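Local coordinates for CooJ (Rhodospirillum rubrum, PDB 6HK5), which binds nickel as a metallochaperone, probably supplying the metal for carbon monoxide dehydrogenase; this chain is its helical N-terminal part, at residues 18-23 with 60-65. Numbering follows the deposited sequence. Where two conformers were deposited one is given.
Sequences HFLDHV and SLNAVL. With NI (nickel (II) ion), chain I.
Leu20 sets its CG anti to the carbonyl carbon (chi1 -82°), while Phe19, one residue earlier, sets its ring anti to the backbone N (chi1 173°), which brings the methyls of Leu20 and CE2 of Phe19 up to segment 60-65. Leu20 is the main contributor from segment 18-23: its two methyls reach in among Leu61, Asn62 and Leu65. CD2 of Leu20 lies 4.2 Å from CB of Leu61, and CD1 of Leu20 approaches CD2 of Leu65 at 4.3 Å. The same CD1 meets the amide end of Asn62 obliquely, 3.7 Å from OD1 of Asn62, a van der Waals touch with a polar group. The ND2 of that amide is hydrogen-bonded to the carbonyl O of Arg58 one turn back, which helps fix the group beside Leu20. An alanine at Asn62 would lose this bond and the amide's contact with both Leu20 methyls, and would probably loosen the packing along this flank. Leu61 crosses Phe19 at about a right angle, its CD1 3.9 Å from CE2 of Phe19. One face of the Phe19 ring bears CG1 of Val23, 3.6 Å above the plane and offset toward the rim, and His26 of the second subunit stacks on the same ring. His22, with CG anti to the backbone N, takes no part in this interface and binds the nickel ion NI through NE2 at 2.1 Å; His26 of the same chain, His22 and His18 of the second subunit and Glu29 of the fourth subunit also bind the ion. The segments run antiparallel at 158°, with axes 11.2 Å apart, in the helical hairpin of helices 5-35 and 42-67; Leu16 of the first helix extends the apolar seam onto Leu61, Val64 and Leu65, and the second subunit packs against Val23, Leu61 and Val64.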
loop_
_atom_site.group_PDB
_atom_site.type_symbol
_atom_site.label_atom_id
_atom_site.label_comp_id
_atom_site.label_asym_id
_atom_site.label_seq_id
_atom_site.Cartn_x
_atom_site.Cartn_y
_atom_site.Cartn_z
ATOM N N HIS A 18 4.519 5.581 -9.300
ATOM C CA HIS A 18 3.379 6.015 -8.499
ATOM C C HIS A 18 3.743 6.085 -7.026
ATOM O O HIS A 18 3.380 7.040 -6.333
ATOM C CB HIS A 18 2.192 5.055 -8.691
ATOM C CG HIS A 18 1.650 5.008 -10.090
ATOM N ND1 HIS A 18 1.913 5.979 -11.032
ATOM C CD2 HIS A 18 0.820 4.120 -10.691
ATOM C CE1 HIS A 18 1.287 5.682 -12.157
ATOM N NE2 HIS A 18 0.616 4.559 -11.976
ATOM N N PHE A 19 4.458 5.070 -6.534
ATOM C CA PHE A 19 4.786 4.984 -5.115
ATOM C C PHE A 19 5.748 6.085 -4.704
ATOM O O PHE A 19 5.605 6.677 -3.626
ATOM C CB PHE A 19 5.393 3.620 -4.801
ATOM C CG PHE A 19 5.912 3.493 -3.392
ATOM C CD1 PHE A 19 5.073 3.095 -2.366
ATOM C CD2 PHE A 19 7.236 3.774 -3.091
ATOM C CE1 PHE A 19 5.550 2.977 -1.060
ATOM C CE2 PHE A 19 7.724 3.660 -1.795
ATOM C CZ PHE A 19 6.878 3.261 -0.777
ATOM N N LEU A 20 6.756 6.347 -5.530
ATOM C CA LEU A 20 7.696 7.423 -5.230
ATOM C C LEU A 20 6.986 8.775 -5.231
ATOM O O LEU A 20 7.160 9.581 -4.310
ATOM C CB LEU A 20 8.857 7.399 -6.230
ATOM C CG LEU A 20 9.967 6.383 -5.913
ATOM C CD1 LEU A 20 10.900 6.150 -7.100
ATOM C CD2 LEU A 20 10.775 6.856 -4.715
ATOM N N ASP A 21 6.148 9.019 -6.246
ATOM C CA ASP A 21 5.294 10.204 -6.230
ATOM C C ASP A 21 4.440 10.252 -4.966
ATOM O O ASP A 21 4.335 11.295 -4.316
ATOM C CB ASP A 21 4.403 10.238 -7.479
ATOM C CG ASP A 21 5.136 10.763 -8.715
ATOM O OD1 ASP A 21 6.160 11.475 -8.560
ATOM O OD2 ASP A 21 4.678 10.474 -9.846
ATOM N N HIS A 22 3.853 9.119 -4.573
ATOM C CA HIS A 22 2.936 9.147 -3.436
ATOM C C HIS A 22 3.665 9.498 -2.142
ATOM O O HIS A 22 3.247 10.409 -1.418
ATOM C CB HIS A 22 2.195 7.810 -3.311
ATOM C CG HIS A 22 1.100 7.827 -2.285
ATOM N ND1 HIS A 22 -0.050 8.574 -2.432
ATOM C CD2 HIS A 22 0.986 7.195 -1.095
ATOM C CE1 HIS A 22 -0.823 8.408 -1.374
ATOM N NE2 HIS A 22 -0.218 7.572 -0.548
ATOM N N VAL A 23 4.763 8.799 -1.830
ATOM C CA VAL A 23 5.417 9.042 -0.548
ATOM C C VAL A 23 6.093 10.405 -0.488
ATOM O O VAL A 23 6.286 10.942 0.605
ATOM C CB VAL A 23 6.437 7.945 -0.223
ATOM C CG1 VAL A 23 5.737 6.588 -0.168
ATOM C CG2 VAL A 23 7.567 7.953 -1.243
ATOM N N SER A 60 17.731 5.243 -3.582
ATOM C CA SER A 60 18.024 3.855 -3.932
ATOM C C SER A 60 16.886 3.217 -4.721
ATOM O O SER A 60 17.136 2.361 -5.584
ATOM C CB SER A 60 18.315 3.041 -2.669
ATOM O OG SER A 60 17.127 2.803 -1.933
ATOM N N LEU A 61 15.636 3.588 -4.427
ATOM C CA LEU A 61 14.527 3.055 -5.214
ATOM C C LEU A 61 14.545 3.618 -6.628
ATOM O O LEU A 61 14.217 2.914 -7.594
ATOM C CB LEU A 61 13.195 3.367 -4.544
ATOM C CG LEU A 61 12.628 2.301 -3.616
ATOM C CD1 LEU A 61 11.299 2.810 -3.050
ATOM C CD2 LEU A 61 12.459 0.969 -4.358
ATOM N N ASN A 62 14.931 4.890 -6.769
ATOM C CA ASN A 62 15.070 5.469 -8.097
ATOM C C ASN A 62 16.102 4.706 -8.929
ATOM O O ASN A 62 15.917 4.518 -10.131
ATOM C CB ASN A 62 15.454 6.942 -7.980
ATOM C CG ASN A 62 14.254 7.840 -7.717
ATOM O OD1 ASN A 62 13.551 8.235 -8.648
ATOM N ND2 ASN A 62 14.023 8.175 -6.443
ATOM N N ALA A 63 17.185 4.250 -8.306
ATOM C CA ALA A 63 18.184 3.499 -9.059
ATOM C C ALA A 63 17.617 2.164 -9.539
ATOM O O ALA A 63 17.879 1.745 -10.673
ATOM C CB ALA A 63 19.438 3.306 -8.205
ATOM N N VAL A 64 16.819 1.494 -8.702
ATOM C CA VAL A 64 16.069 0.323 -9.145
ATOM C C VAL A 64 15.212 0.665 -10.362
ATOM O O VAL A 64 15.332 0.040 -11.423
ATOM C CB VAL A 64 15.208 -0.231 -8.000
ATOM C CG1 VAL A 64 14.253 -1.270 -8.546
ATOM C CG2 VAL A 64 16.077 -0.812 -6.890
ATOM N N LEU A 65 14.352 1.683 -10.227
ATOM C CA LEU A 65 13.498 2.133 -11.332
ATOM C C LEU A 65 14.289 2.345 -12.625
ATOM O O LEU A 65 13.845 1.950 -13.709
ATOM C CB LEU A 65 12.777 3.434 -10.946
ATOM C CG LEU A 65 11.734 4.053 -11.897
ATOM C CD1 LEU A 65 10.659 3.075 -12.296
ATOM C CD2 LEU A 65 11.079 5.293 -11.305
HETATM NI NI NI I . -0.406 7.191 1.554
#